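Local atomic coordinates of endonuclease V isoform X2 (PDB entry 6OZI), a protein that probably cleaves nucleic acid strands, chiefly RNA, near inosine, a product of adenosine deamination, in a metal-ion-dependent hydrolysis. Residues Val54-Val59 / Met70-Val75; Pro110-Leu115 / Arg139-Ala144; Ser14-Leu19 / Ser83-Phe88; Arg25-Phe30 / Lys207-Thr212. The protein carries 1 engineered substitution. All blocks are in the same frame, centred on the assembly; numbering follows the deposited sequence. Where two conformers were deposited one is given.

Contact 1 (Val54-Val59 / Met70-Val75); sequences VSCMVV and MNTTKV. With K (potassium ion), chain E.
The carbonyl oxygen S55 O is gripped twice from the facing strand. T73 N donates a hydrogen bond to S55 O at 2.9 Å. The CA-H of T72 approaches the same oxygen, with T72 CA 3.0 Å from S55 O. T73 O is held in a similar way by S55 N and by the CA-H of V54. M57 and N71 form the next hydrogen-bonded pair, M57 N giving to N71 O and N71 N giving back to M57 O. Together these bonds make a beta hairpin of strands 52-61 and 67-76, at one border of the RNase H-like sheet, where 67-76 is the outermost strand. The segments run antiparallel, at 161°. On one face lie V54, C56, V58, M70 and T72. There V58 CG1 packs on M70 CG at 3.8 Å, and C56 SG lies 4.0 Å from M70 CG. V54 CG1 touches T72 CB at 3.7 Å. Helix 227-243 covers part of this face. On the other face, E97 of helix 86-104 accepts hydrogen bonds from S55 OG, T73 OG1 and N71 ND2. The N71 amide therefore has two roles. Its ND2 is held by E97, while N71 OD1 binds a potassium ion at 2.8 Å. T72 O is a second protein ligand of the ion, also at 2.8 Å, and three waters join them.

Contact 2 (Pro110-Leu115 / Arg139-Ala144); sequences PQVFLL and RTIGVA
The backbones of V112-L115 and T140-A144 run parallel, 21° apart, and F113, L114 and L115 pair with T140, I141 and G142. The strands exchange bonds alternately: F113 N gives to R139 O, and I141 N gives to F113 O at 2.8 Å. L115 N then gives to I141 O, and V143 N to L115 O. Side chains fill both faces. On one, V112 CG2 lies anti to its backbone N and meets I141 CD1 at 3.6 Å. L114 and I141 lie side by side and point the same way, with L114 CD2 3.8 Å from I141 CB. Helix 210-219 covers I141 on this face. On the other, L115 CD1 rests on T140 CG2 at 3.8 Å, while L115 also touches F94 of helix 86-104. At the strand entrance R139 bends at chi3 (-65°). Its NH1 gives a bond to Q111 O at 2.9 Å, and that oxygen lies close to the guanidinium plane. A water joins Q111 O to R139 N, while R139 NE is hydrogen-bonded to K207 O. Helix 128-136 carries the chain from one strand to the next, making a beta-alpha-beta crossover in the centre of the RNase H-like sheet.

Contact 3 (Ser14-Leu19 / Ser83-Phe88); sequences SKQEEL and SSYLAF. With nucleotides of chain C.
Q16 reaches from helix 6-19 to S84, in the turn that leads into helix 86-104. This turn forms part of the inosine pocket of endonuclease V, and the deoxyinosine of chain C lies against it. Hydrogen bonding across the contact rests on Q16 NE2, which gives to S84 O at 2.9 Å. The bond is nearly straight (165°), and the acceptor lies in the amide plane. The Q16 chain is extended beyond CG, with chi2 178°, which carries CD out toward the turn. R124 NE gives a bond to Q16 OE1, so both ends of the amide are engaged. S84 O also accepts from H122, so Q16 probably acts as a second-shell residue that helps to position the S84 backbone. Packing is the second kind of interaction. F88 CE2 lies 3.6 Å from Q16 NE2, which meets the ring at its edge. K15 CD touches F88 CE1 at 3.7 Å, while K15 NZ forms a salt bridge with E11. The planes of the Y85 ring and the Q16 amide are nearly parallel, although the two side chains cross at about a right angle. F88 and Y85 both pack on W12 as well. Base recognition is the third kind, and here it uses backbone N-H groups. L86 N gives to O6 of the base at 3.3 Å, and S84 N gives to N7 at 2.8 Å, at an angle of 174°.

Contact 4 (Arg25-Phe30 / Lys207-Thr212); sequences RSDGDF and KCSLET
D27 and T212 reach toward each other tip to tip, at the start of helix 210-219. S209 is the N-cap of this helix, and the D27 carboxylate sits beside the cap. T212 OG1 gives a hydrogen bond to D27 OD2 on its syn side, 17° out of the carboxylate plane. The 2.5 Å between T212 OG1 and D27 OD2 is short, and its exact value is doubtful. D27 OD1 is turned to the backbone instead. S209 N gives to D27 OD1 at 2.8 Å and 173°, nearly along the C-O axis. The two carboxylate oxygens therefore hold residues three positions apart, and the nearby helix N-terminus would probably favour the charged form of D27. S209 OG accepts from T212 N at 3.1 Å, which is the capping bond. D27 also opens a type II' turn to F30, with G28 at positive phi inside it. The turn is closed by F30 N giving to D27 O. F30 CG is anti to its backbone N (chi1 170°), and the ring lies across the T212 side chain. T212 CG2 meets F30 CE2 at 3.8 Å. R139 makes a cation-pi contact with this ring. Near the helix start a water joins the two segments, giving to R25 O at 3.0 Å and accepting from L210 N at 2.8 Å.

Contacts 1 and 2 belong to the same mixed sheet, with centres about 16 Å apart. They touch where M57 CE packs on F113 CE2 at 3.5 Å. Contact 1 is at the sheet border and contact 2 near its middle. Contact 4 lies about 12 Å from contact 2, centre to centre. R139 joins them through K207 and the F30 ring. Contact 3 stands apart, its nearest atoms about 7 Å from contact 2, and it meets the inosine. Helix 86-104 follows strand 67-76 and precedes strand 112-116. Contacts 1 and 2 close in sequence within the span of contact 4, while contacts 3 and 4 alternate along the chain. The N-terminal part is thus tied both to the nucleotide pocket and to helix 210-219.

Contact 1 (Val54-Val59 / Met70-Val75)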
loop_
_atom_site.group_PDB
_atom_site.type_symbol
_atom_site.label_atom_id
_atom_site.label_comp_id
_atom_site.label_asym_id
_atom_site.label_seq_id
_atom_site.Cartn_x
_atom_site.Cartn_y
_atom_site.Cartn_z
ATOM N N VAL A 54 -16.435 -7.420 3.717
ATOM C CA VAL A 54 -15.919 -8.416 4.652
ATOM C C VAL A 54 -15.735 -7.745 6.008
ATOM O O VAL A 54 -15.044 -6.728 6.108
ATOM C CB VAL A 54 -14.584 -9.019 4.179
ATOM C CG1 VAL A 54 -13.988 -9.897 5.261
ATOM C CG2 VAL A 54 -14.764 -9.798 2.880
ATOM N N SER A 55 -16.363 -8.292 7.041
ATOM C CA SER A 55 -16.110 -7.854 8.403
ATOM C C SER A 55 -15.027 -8.725 9.029
ATOM O O SER A 55 -14.749 -9.832 8.572
ATOM C CB SER A 55 -17.387 -7.904 9.242
ATOM O OG SER A 55 -17.819 -9.235 9.456
ATOM N N CYS A 56 -14.392 -8.197 10.073
ATOM C CA CYS A 56 -13.382 -8.949 10.805
ATOM C C CYS A 56 -13.421 -8.557 12.272
ATOM O O CYS A 56 -13.521 -7.371 12.609
ATOM C CB CYS A 56 -11.968 -8.709 10.254
ATOM S SG CYS A 56 -10.640 -9.520 11.209
ATOM N N MET A 57 -13.335 -9.559 13.140
ATOM C CA MET A 57 -13.195 -9.329 14.569
ATOM C C MET A 57 -11.968 -10.091 15.041
ATOM O O MET A 57 -11.754 -11.240 14.638
ATOM C CB MET A 57 -14.451 -9.767 15.339
ATOM C CG MET A 57 -14.330 -9.649 16.854
ATOM S SD MET A 57 -15.925 -9.711 17.723
ATOM C CE MET A 57 -16.657 -8.124 17.298
ATOM N N VAL A 58 -11.146 -9.435 15.860
ATOM C CA VAL A 58 -9.923 -10.019 16.388
ATOM C C VAL A 58 -9.938 -9.870 17.900
ATOM O O VAL A 58 -10.613 -9.000 18.454
ATOM C CB VAL A 58 -8.654 -9.355 15.810
ATOM C CG1 VAL A 58 -8.522 -9.629 14.317
ATOM C CG2 VAL A 58 -8.680 -7.856 16.079
ATOM N N VAL A 59 -9.196 -10.749 18.569
ATOM C CA VAL A 59 -8.922 -10.616 19.993
ATOM C C VAL A 59 -7.426 -10.799 20.203
ATOM O O VAL A 59 -6.855 -11.814 19.782
ATOM C CB VAL A 59 -9.708 -11.623 20.854
ATOM C CG1 VAL A 59 -9.428 -11.371 22.331
ATOM C CG2 VAL A 59 -11.201 -11.528 20.584
ATOM N N MET A 70 -9.250 -14.569 15.552
ATOM C CA MET A 70 -9.537 -13.814 14.341
ATOM C C MET A 70 -10.664 -14.502 13.588
ATOM O O MET A 70 -10.720 -15.734 13.534
ATOM C CB MET A 70 -8.299 -13.686 13.442
ATOM C CG MET A 70 -8.495 -12.783 12.222
ATOM S SD MET A 70 -9.170 -13.645 10.780
ATOM C CE MET A 70 -7.673 -14.359 10.094
ATOM N N ASN A 71 -11.564 -13.702 13.020
ATOM C CA ASN A 71 -12.578 -14.234 12.122
ATOM C C ASN A 71 -12.980 -13.148 11.132
ATOM O O ASN A 71 -13.069 -11.972 11.497
ATOM C CB ASN A 71 -13.808 -14.751 12.884
ATOM C CG ASN A 71 -14.853 -15.359 11.959
ATOM O OD1 ASN A 71 -14.727 -16.507 11.525
ATOM N ND2 ASN A 71 -15.891 -14.591 11.656
ATOM N N THR A 72 -13.210 -13.549 9.881
ATOM C CA THR A 72 -13.726 -12.657 8.850
ATOM C C THR A 72 -15.025 -13.234 8.307
ATOM O O THR A 72 -15.215 -14.447 8.290
ATOM C CB THR A 72 -12.737 -12.464 7.687
ATOM O OG1 THR A 72 -12.500 -13.722 7.043
ATOM C CG2 THR A 72 -11.414 -11.903 8.187
ATOM N N THR A 73 -15.919 -12.356 7.855
ATOM C CA THR A 73 -17.226 -12.774 7.367
ATOM C C THR A 73 -17.576 -11.984 6.119
ATOM O O THR A 73 -17.526 -10.752 6.130
ATOM C CB THR A 73 -18.313 -12.551 8.426
ATOM O OG1 THR A 73 -17.885 -13.096 9.678
ATOM C CG2 THR A 73 -19.608 -13.223 8.007
ATOM N N LYS A 74 -17.920 -12.686 5.045
ATOM C CA LYS A 74 -18.471 -12.012 3.877
ATOM C C LYS A 74 -19.853 -11.471 4.223
ATOM O O LYS A 74 -20.735 -12.224 4.649
ATOM C CB LYS A 74 -18.537 -12.971 2.694
ATOM C CG LYS A 74 -19.085 -12.354 1.418
ATOM C CD LYS A 74 -19.234 -13.413 0.331
ATOM C CE LYS A 74 -19.948 -12.864 -0.898
ATOM N NZ LYS A 74 -21.294 -12.332 -0.546
ATOM N N VAL A 75 -20.036 -10.165 4.050
ATOM C CA VAL A 75 -21.243 -9.469 4.467
ATOM C C VAL A 75 -21.692 -8.543 3.350
ATOM O O VAL A 75 -20.905 -8.145 2.482
ATOM C CB VAL A 75 -21.051 -8.662 5.768
ATOM C CG1 VAL A 75 -20.613 -9.573 6.903
ATOM C CG2 VAL A 75 -20.058 -7.541 5.547
HETATM K K K E . -15.097 -17.171 8.790
HETATM O O HOH W 1 -17.859 -15.927 9.510
HETATM O O HOH W 2 -13.656 -16.785 6.530
HETATM O O HOH W 3 -11.982 -16.649 9.230
#

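Contact 2 (Pro110-Leu115 / Arg139-Ala144)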
loop_
_atom_site.group_PDB
_atom_site.type_symbol
_atom_site.label_atom_id
_atom_site.label_comp_id
_atom_site.label_asym_id
_atom_site.label_seq_id
_atom_site.Cartn_x
_atom_site.Cartn_y
_atom_site.Cartn_z
ATOM N N PRO A 110 -13.151 -10.112 25.020
ATOM C CA PRO A 110 -12.298 -9.088 25.623
ATOM C C PRO A 110 -13.097 -8.180 26.541
ATOM O O PRO A 110 -14.313 -8.034 26.414
ATOM C CB PRO A 110 -11.765 -8.318 24.411
ATOM C CG PRO A 110 -12.837 -8.467 23.391
ATOM C CD PRO A 110 -13.454 -9.824 23.607
ATOM N N GLN A 111 -12.380 -7.561 27.482
ATOM C CA GLN A 111 -13.020 -6.610 28.378
ATOM C C GLN A 111 -13.328 -5.292 27.688
ATOM O O GLN A 111 -14.129 -4.514 28.211
ATOM C CB GLN A 111 -12.143 -6.338 29.606
ATOM C CG GLN A 111 -12.010 -7.500 30.582
ATOM C CD GLN A 111 -11.099 -8.598 30.060
ATOM O OE1 GLN A 111 -10.149 -8.340 29.315
ATOM N NE2 GLN A 111 -11.387 -9.831 30.447
ATOM N N VAL A 112 -12.724 -5.030 26.529
ATOM C CA VAL A 112 -12.910 -3.767 25.817
ATOM C C VAL A 112 -12.564 -3.976 24.346
ATOM O O VAL A 112 -11.653 -4.738 24.012
ATOM C CB VAL A 112 -12.051 -2.645 26.449
ATOM C CG1 VAL A 112 -10.573 -3.014 26.416
ATOM C CG2 VAL A 112 -12.282 -1.329 25.729
ATOM N N PHE A 113 -13.313 -3.302 23.468
ATOM C CA PHE A 113 -13.023 -3.235 22.042
ATOM C C PHE A 113 -12.497 -1.859 21.644
ATOM O O PHE A 113 -13.024 -0.828 22.078
ATOM C CB PHE A 113 -14.274 -3.530 21.212
ATOM C CG PHE A 113 -14.615 -4.982 21.115
ATOM C CD1 PHE A 113 -15.375 -5.592 22.092
ATOM C CD2 PHE A 113 -14.204 -5.733 20.025
ATOM C CE1 PHE A 113 -15.712 -6.931 22.001
ATOM C CE2 PHE A 113 -14.537 -7.084 19.926
ATOM C CZ PHE A 113 -15.292 -7.680 20.920
ATOM N N LEU A 114 -11.490 -1.845 20.779
ATOM C CA LEU A 114 -11.117 -0.640 20.046
ATOM C C LEU A 114 -11.858 -0.628 18.715
ATOM O O LEU A 114 -11.803 -1.603 17.959
ATOM C CB LEU A 114 -9.609 -0.570 19.791
ATOM C CG LEU A 114 -8.688 -0.741 21.000
ATOM C CD1 LEU A 114 -7.230 -0.533 20.596
ATOM C CD2 LEU A 114 -9.082 0.205 22.128
ATOM N N LEU A 115 -12.572 0.458 18.447
ATOM C CA LEU A 115 -13.349 0.603 17.228
ATOM C C LEU A 115 -12.852 1.812 16.443
ATOM O O LEU A 115 -12.491 2.838 17.031
ATOM C CB LEU A 115 -14.839 0.744 17.553
ATOM C CG LEU A 115 -15.447 -0.494 18.220
ATOM C CD1 LEU A 115 -16.890 -0.245 18.624
ATOM C CD2 LEU A 115 -15.339 -1.706 17.289
ATOM N N ARG A 139 -17.951 -2.825 26.368
ATOM C CA ARG A 139 -17.059 -1.701 26.607
ATOM C C ARG A 139 -16.265 -1.393 25.344
ATOM O O ARG A 139 -15.644 -2.287 24.758
ATOM C CB ARG A 139 -16.128 -2.026 27.775
ATOM C CG ARG A 139 -15.249 -0.885 28.238
ATOM C CD ARG A 139 -14.587 -1.243 29.571
ATOM N NE ARG A 139 -15.561 -1.399 30.654
ATOM C CZ ARG A 139 -15.989 -2.567 31.132
ATOM N NH1 ARG A 139 -15.531 -3.709 30.630
ATOM N NH2 ARG A 139 -16.880 -2.592 32.118
ATOM N N THR A 140 -16.299 -0.128 24.912
ATOM C CA THR A 140 -15.670 0.274 23.661
ATOM C C THR A 140 -14.911 1.585 23.807
ATOM O O THR A 140 -15.280 2.465 24.590
ATOM C CB THR A 140 -16.695 0.446 22.545
ATOM O OG1 THR A 140 -17.621 1.469 22.926
ATOM C CG2 THR A 140 -17.437 -0.851 22.298
ATOM N N ILE A 141 -13.876 1.722 22.984
ATOM C CA ILE A 141 -13.073 2.930 22.870
ATOM C C ILE A 141 -13.074 3.355 21.408
ATOM O O ILE A 141 -12.968 2.511 20.509
ATOM C CB ILE A 141 -11.636 2.686 23.375
ATOM C CG1 ILE A 141 -11.665 2.347 24.865
ATOM C CG2 ILE A 141 -10.753 3.885 23.091
ATOM C CD1 ILE A 141 -10.397 1.741 25.370
ATOM N N GLY A 142 -13.212 4.655 21.165
ATOM C CA GLY A 142 -13.150 5.193 19.820
ATOM C C GLY A 142 -11.742 5.668 19.497
ATOM O O GLY A 142 -11.151 6.444 20.252
ATOM N N VAL A 143 -11.211 5.183 18.379
ATOM C CA VAL A 143 -9.882 5.575 17.902
ATOM C C VAL A 143 -10.029 6.017 16.453
ATOM O O VAL A 143 -10.314 5.192 15.575
ATOM C CB VAL A 143 -8.848 4.448 18.015
ATOM C CG1 VAL A 143 -7.513 4.910 17.440
ATOM C CG2 VAL A 143 -8.699 3.982 19.459
ATOM N N ALA A 144 -9.824 7.305 16.196
ATOM C CA ALA A 144 -9.951 7.872 14.862
ATOM C C ALA A 144 -8.578 8.283 14.350
ATOM O O ALA A 144 -7.754 8.805 15.108
ATOM C CB ALA A 144 -10.893 9.075 14.863
HETATM O O HOH W 4 -17.075 -5.464 27.458
#

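Contact 3 (Ser14-Leu19 / Ser83-Phe88)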
loop_
_atom_site.group_PDB
_atom_site.type_symbol
_atom_site.label_atom_id
_atom_site.label_comp_id
_atom_site.label_asym_id
_atom_site.label_seq_id
_atom_site.Cartn_x
_atom_site.Cartn_y
_atom_site.Cartn_z
ATOM N N SER A 14 -32.867 10.731 14.970
ATOM C CA SER A 14 -33.758 10.437 16.087
ATOM C C SER A 14 -33.215 9.301 16.951
ATOM O O SER A 14 -33.150 9.416 18.184
ATOM C CB SER A 14 -35.154 10.110 15.561
ATOM O OG SER A 14 -35.946 9.557 16.589
ATOM N N LYS A 15 -32.821 8.187 16.319
ATOM C CA LYS A 15 -32.252 7.073 17.075
ATOM C C LYS A 15 -31.038 7.520 17.878
ATOM O O LYS A 15 -30.867 7.133 19.043
ATOM C CB LYS A 15 -31.859 5.934 16.137
ATOM C CG LYS A 15 -33.010 5.192 15.476
ATOM C CD LYS A 15 -32.573 4.720 14.082
ATOM C CE LYS A 15 -33.289 3.461 13.615
ATOM N NZ LYS A 15 -32.801 3.059 12.260
ATOM N N GLN A 16 -30.185 8.345 17.270
ATOM C CA GLN A 16 -29.012 8.830 17.985
ATOM C C GLN A 16 -29.413 9.677 19.188
ATOM O O GLN A 16 -28.849 9.527 20.280
ATOM C CB GLN A 16 -28.117 9.612 17.027
ATOM C CG GLN A 16 -27.397 8.724 16.031
ATOM C CD GLN A 16 -26.552 9.490 15.033
ATOM O OE1 GLN A 16 -26.711 10.699 14.862
ATOM N NE2 GLN A 16 -25.652 8.782 14.354
ATOM N N GLU A 17 -30.428 10.530 19.026
ATOM C CA GLU A 17 -30.869 11.357 20.147
ATOM C C GLU A 17 -31.405 10.505 21.290
ATOM O O GLU A 17 -31.189 10.832 22.462
ATOM C CB GLU A 17 -31.928 12.367 19.697
ATOM C CG GLU A 17 -31.407 13.496 18.819
ATOM C CD GLU A 17 -30.506 14.479 19.568
ATOM O OE1 GLU A 17 -30.429 14.418 20.816
ATOM O OE2 GLU A 17 -29.882 15.327 18.896
ATOM N N GLU A 18 -32.106 9.414 20.984
ATOM C CA GLU A 18 -32.593 8.603 22.097
ATOM C C GLU A 18 -31.491 7.749 22.727
ATOM O O GLU A 18 -31.574 7.433 23.921
ATOM C CB GLU A 18 -33.796 7.753 21.668
ATOM C CG GLU A 18 -33.535 6.548 20.804
ATOM C CD GLU A 18 -34.824 5.762 20.568
ATOM O OE1 GLU A 18 -35.889 6.221 21.048
ATOM O OE2 GLU A 18 -34.780 4.693 19.917
ATOM N N LEU A 19 -30.459 7.367 21.962
ATOM C CA LEU A 19 -29.382 6.551 22.521
ATOM C C LEU A 19 -28.366 7.350 23.331
ATOM O O LEU A 19 -27.765 6.801 24.262
ATOM C CB LEU A 19 -28.624 5.814 21.413
ATOM C CG LEU A 19 -29.120 4.471 20.903
ATOM C CD1 LEU A 19 -28.158 3.947 19.848
ATOM C CD2 LEU A 19 -29.213 3.493 22.062
ATOM N N SER A 83 -20.408 10.443 7.032
ATOM C CA SER A 83 -19.874 10.894 8.311
ATOM C C SER A 83 -21.018 11.273 9.244
ATOM O O SER A 83 -22.030 11.835 8.814
ATOM C CB SER A 83 -18.915 12.073 8.127
ATOM O OG SER A 83 -19.575 13.189 7.567
ATOM N N SER A 84 -20.851 10.940 10.521
ATOM C CA SER A 84 -21.811 11.036 11.619
ATOM C C SER A 84 -22.800 9.871 11.622
ATOM O O SER A 84 -23.612 9.788 12.560
ATOM C CB SER A 84 -22.601 12.357 11.627
ATOM O OG SER A 84 -21.739 13.454 11.861
ATOM N N TYR A 85 -22.732 8.941 10.657
ATOM C CA TYR A 85 -23.678 7.829 10.565
ATOM C C TYR A 85 -22.979 6.491 10.319
ATOM O O TYR A 85 -23.587 5.562 9.780
ATOM C CB TYR A 85 -24.715 8.097 9.474
ATOM C CG TYR A 85 -25.441 9.403 9.685
ATOM C CD1 TYR A 85 -26.512 9.488 10.560
ATOM C CD2 TYR A 85 -25.036 10.562 9.026
ATOM C CE1 TYR A 85 -27.169 10.691 10.769
ATOM C CE2 TYR A 85 -25.688 11.772 9.229
ATOM C CZ TYR A 85 -26.745 11.830 10.102
ATOM O OH TYR A 85 -27.400 13.020 10.309
ATOM N N LEU A 86 -21.711 6.376 10.730
ATOM C CA LEU A 86 -20.947 5.145 10.537
ATOM C C LEU A 86 -21.604 3.960 11.241
ATOM O O LEU A 86 -21.527 2.809 10.762
ATOM C CB LEU A 86 -19.517 5.359 11.052
ATOM C CG LEU A 86 -18.524 4.198 11.051
ATOM C CD1 LEU A 86 -18.305 3.686 9.627
ATOM C CD2 LEU A 86 -17.202 4.614 11.685
ATOM N N ALA A 87 -22.252 4.233 12.379
ATOM C CA ALA A 87 -22.824 3.174 13.200
ATOM C C ALA A 87 -23.836 2.360 12.413
ATOM O O ALA A 87 -23.837 1.129 12.474
ATOM C CB ALA A 87 -23.469 3.772 14.447
ATOM N N PHE A 88 -24.720 3.030 11.676
ATOM C CA PHE A 88 -25.742 2.296 10.944
ATOM C C PHE A 88 -25.138 1.462 9.827
ATOM O O PHE A 88 -25.757 0.488 9.388
ATOM C CB PHE A 88 -26.793 3.279 10.426
ATOM C CG PHE A 88 -27.401 4.119 11.521
ATOM C CD1 PHE A 88 -28.415 3.607 12.317
ATOM C CD2 PHE A 88 -26.934 5.397 11.784
ATOM C CE1 PHE A 88 -28.968 4.360 13.336
ATOM C CE2 PHE A 88 -27.482 6.155 12.808
ATOM C CZ PHE A 88 -28.500 5.634 13.580
ATOM P P DI C 5 -14.528 12.347 8.021
ATOM O OP1 DI C 5 -13.214 12.826 7.468
ATOM O OP2 DI C 5 -15.332 11.589 6.994
ATOM O "O5'" DI C 5 -14.299 11.476 9.403
ATOM C "C5'" DI C 5 -13.201 11.741 10.237
ATOM C "C4'" DI C 5 -13.010 10.588 11.208
ATOM O "O4'" DI C 5 -14.329 10.510 12.146
ATOM C "C3'" DI C 5 -12.891 9.428 10.590
ATOM O "O3'" DI C 5 -11.896 8.540 11.274
ATOM C "C2'" DI C 5 -14.279 8.748 10.671
ATOM C "C1'" DI C 5 -14.894 9.339 11.956
ATOM N N9 DI C 5 -16.345 9.474 11.757
ATOM C C8 DI C 5 -17.174 10.074 10.888
ATOM N N7 DI C 5 -18.432 9.776 11.277
ATOM C C5 DI C 5 -18.369 9.011 12.355
ATOM C C6 DI C 5 -19.453 8.375 13.223
ATOM O O6 DI C 5 -20.600 8.522 12.975
ATOM N N1 DI C 5 -19.078 7.582 14.340
ATOM C C2 DI C 5 -17.693 7.379 14.650
ATOM N N3 DI C 5 -16.667 7.982 13.818
ATOM C C4 DI C 5 -17.062 8.814 12.654
#

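Contact 4 (Arg25-Phe30 / Lys207-Thr212)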
loop_
_atom_site.group_PDB
_atom_site.type_symbol
_atom_site.label_atom_id
_atom_site.label_comp_id
_atom_site.label_asym_id
_atom_site.label_seq_id
_atom_site.Cartn_x
_atom_site.Cartn_y
_atom_site.Cartn_z
ATOM N N ARG A 25 -19.604 7.148 30.235
ATOM C CA ARG A 25 -18.229 7.598 30.052
ATOM C C ARG A 25 -17.452 7.578 31.362
ATOM O O ARG A 25 -16.592 8.424 31.612
ATOM C CB ARG A 25 -18.204 8.987 29.425
ATOM C CG ARG A 25 -18.687 8.960 28.001
ATOM C CD ARG A 25 -18.685 10.326 27.395
ATOM N NE ARG A 25 -19.573 11.239 28.111
ATOM C CZ ARG A 25 -19.159 12.332 28.742
ATOM N NH1 ARG A 25 -17.873 12.652 28.736
ATOM N NH2 ARG A 25 -20.030 13.114 29.366
ATOM N N SER A 26 -17.754 6.597 32.204
ATOM C CA SER A 26 -17.046 6.369 33.452
ATOM C C SER A 26 -16.667 4.896 33.542
ATOM O O SER A 26 -17.197 4.052 32.811
ATOM C CB SER A 26 -17.893 6.781 34.665
ATOM O OG SER A 26 -18.239 8.154 34.609
ATOM N N ASP A 27 -15.749 4.592 34.460
ATOM C CA ASP A 27 -15.217 3.239 34.569
ATOM C C ASP A 27 -16.124 2.299 35.359
ATOM O O ASP A 27 -16.107 1.089 35.116
ATOM C CB ASP A 27 -13.825 3.278 35.201
ATOM C CG ASP A 27 -12.780 3.892 34.278
ATOM O OD1 ASP A 27 -13.043 4.026 33.064
ATOM O OD2 ASP A 27 -11.690 4.242 34.768
ATOM N N GLY A 28 -16.895 2.813 36.313
ATOM C CA GLY A 28 -17.632 1.924 37.201
ATOM C C GLY A 28 -16.647 1.085 37.995
ATOM O O GLY A 28 -15.646 1.596 38.513
ATOM N N ASP A 29 -16.901 -0.222 38.080
ATOM C CA ASP A 29 -15.959 -1.130 38.728
ATOM C C ASP A 29 -14.910 -1.680 37.762
ATOM O O ASP A 29 -14.208 -2.637 38.108
ATOM C CB ASP A 29 -16.693 -2.271 39.443
ATOM C CG ASP A 29 -17.789 -2.888 38.603
ATOM O OD1 ASP A 29 -17.547 -3.161 37.403
ATOM O OD2 ASP A 29 -18.895 -3.099 39.156
ATOM N N PHE A 30 -14.810 -1.117 36.560
ATOM C CA PHE A 30 -13.798 -1.509 35.592
ATOM C C PHE A 30 -12.513 -0.723 35.823
ATOM O O PHE A 30 -12.536 0.429 36.263
ATOM C CB PHE A 30 -14.306 -1.282 34.164
ATOM C CG PHE A 30 -13.250 -1.439 33.098
ATOM C CD1 PHE A 30 -12.848 -2.693 32.673
ATOM C CD2 PHE A 30 -12.684 -0.324 32.499
ATOM C CE1 PHE A 30 -11.882 -2.834 31.676
ATOM C CE2 PHE A 30 -11.724 -0.457 31.505
ATOM C CZ PHE A 30 -11.325 -1.713 31.096
ATOM N N LYS A 207 -18.869 2.564 28.720
ATOM C CA LYS A 207 -18.416 1.857 29.927
ATOM C C LYS A 207 -16.920 2.066 30.203
ATOM O O LYS A 207 -16.249 1.185 30.746
ATOM C CB LYS A 207 -18.746 0.359 29.834
ATOM C CG LYS A 207 -20.236 0.075 29.669
ATOM C CD LYS A 207 -20.578 -1.419 29.609
ATOM C CE LYS A 207 -20.403 -2.156 30.899
ATOM N NZ LYS A 207 -20.999 -3.526 30.770
ATOM N N CYS A 208 -16.403 3.256 29.892
ATOM C CA CYS A 208 -14.981 3.538 30.047
ATOM C C CYS A 208 -14.759 5.047 30.010
ATOM O O CYS A 208 -15.303 5.733 29.141
ATOM C CB CYS A 208 -14.176 2.849 28.942
ATOM S SG CYS A 208 -12.399 2.906 29.148
ATOM N N SER A 209 -13.963 5.560 30.947
ATOM C CA SER A 209 -13.652 6.983 30.932
ATOM C C SER A 209 -12.646 7.287 29.819
ATOM O O SER A 209 -11.896 6.414 29.367
ATOM C CB SER A 209 -13.091 7.444 32.280
ATOM O OG SER A 209 -11.768 6.974 32.471
ATOM N N LEU A 210 -12.628 8.552 29.391
ATOM C CA LEU A 210 -11.668 8.971 28.375
ATOM C C LEU A 210 -10.239 8.695 28.825
ATOM O O LEU A 210 -9.383 8.307 28.019
ATOM C CB LEU A 210 -11.865 10.455 28.061
ATOM C CG LEU A 210 -10.831 11.134 27.147
ATOM C CD1 LEU A 210 -10.664 10.395 25.821
ATOM C CD2 LEU A 210 -11.218 12.578 26.903
ATOM N N GLU A 211 -9.976 8.864 30.122
ATOM C CA GLU A 211 -8.634 8.688 30.666
ATOM C C GLU A 211 -8.194 7.230 30.600
ATOM O O GLU A 211 -7.074 6.916 30.161
ATOM C CB GLU A 211 -8.618 9.186 32.104
ATOM C CG GLU A 211 -8.870 10.687 32.264
ATOM C CD GLU A 211 -10.324 11.155 32.154
ATOM O OE1 GLU A 211 -11.252 10.312 32.045
ATOM O OE2 GLU A 211 -10.524 12.399 32.224
ATOM N N THR A 212 -9.062 6.324 31.050
ATOM C CA THR A 212 -8.768 4.904 30.945
ATOM C C THR A 212 -8.690 4.480 29.484
ATOM O O THR A 212 -7.819 3.687 29.106
ATOM C CB THR A 212 -9.830 4.098 31.695
ATOM O OG1 THR A 212 -9.877 4.521 33.068
ATOM C CG2 THR A 212 -9.501 2.615 31.632
HETATM O O HOH W 5 -14.761 10.268 30.158
HETATM O O HOH W 6 -17.577 -0.336 33.504
#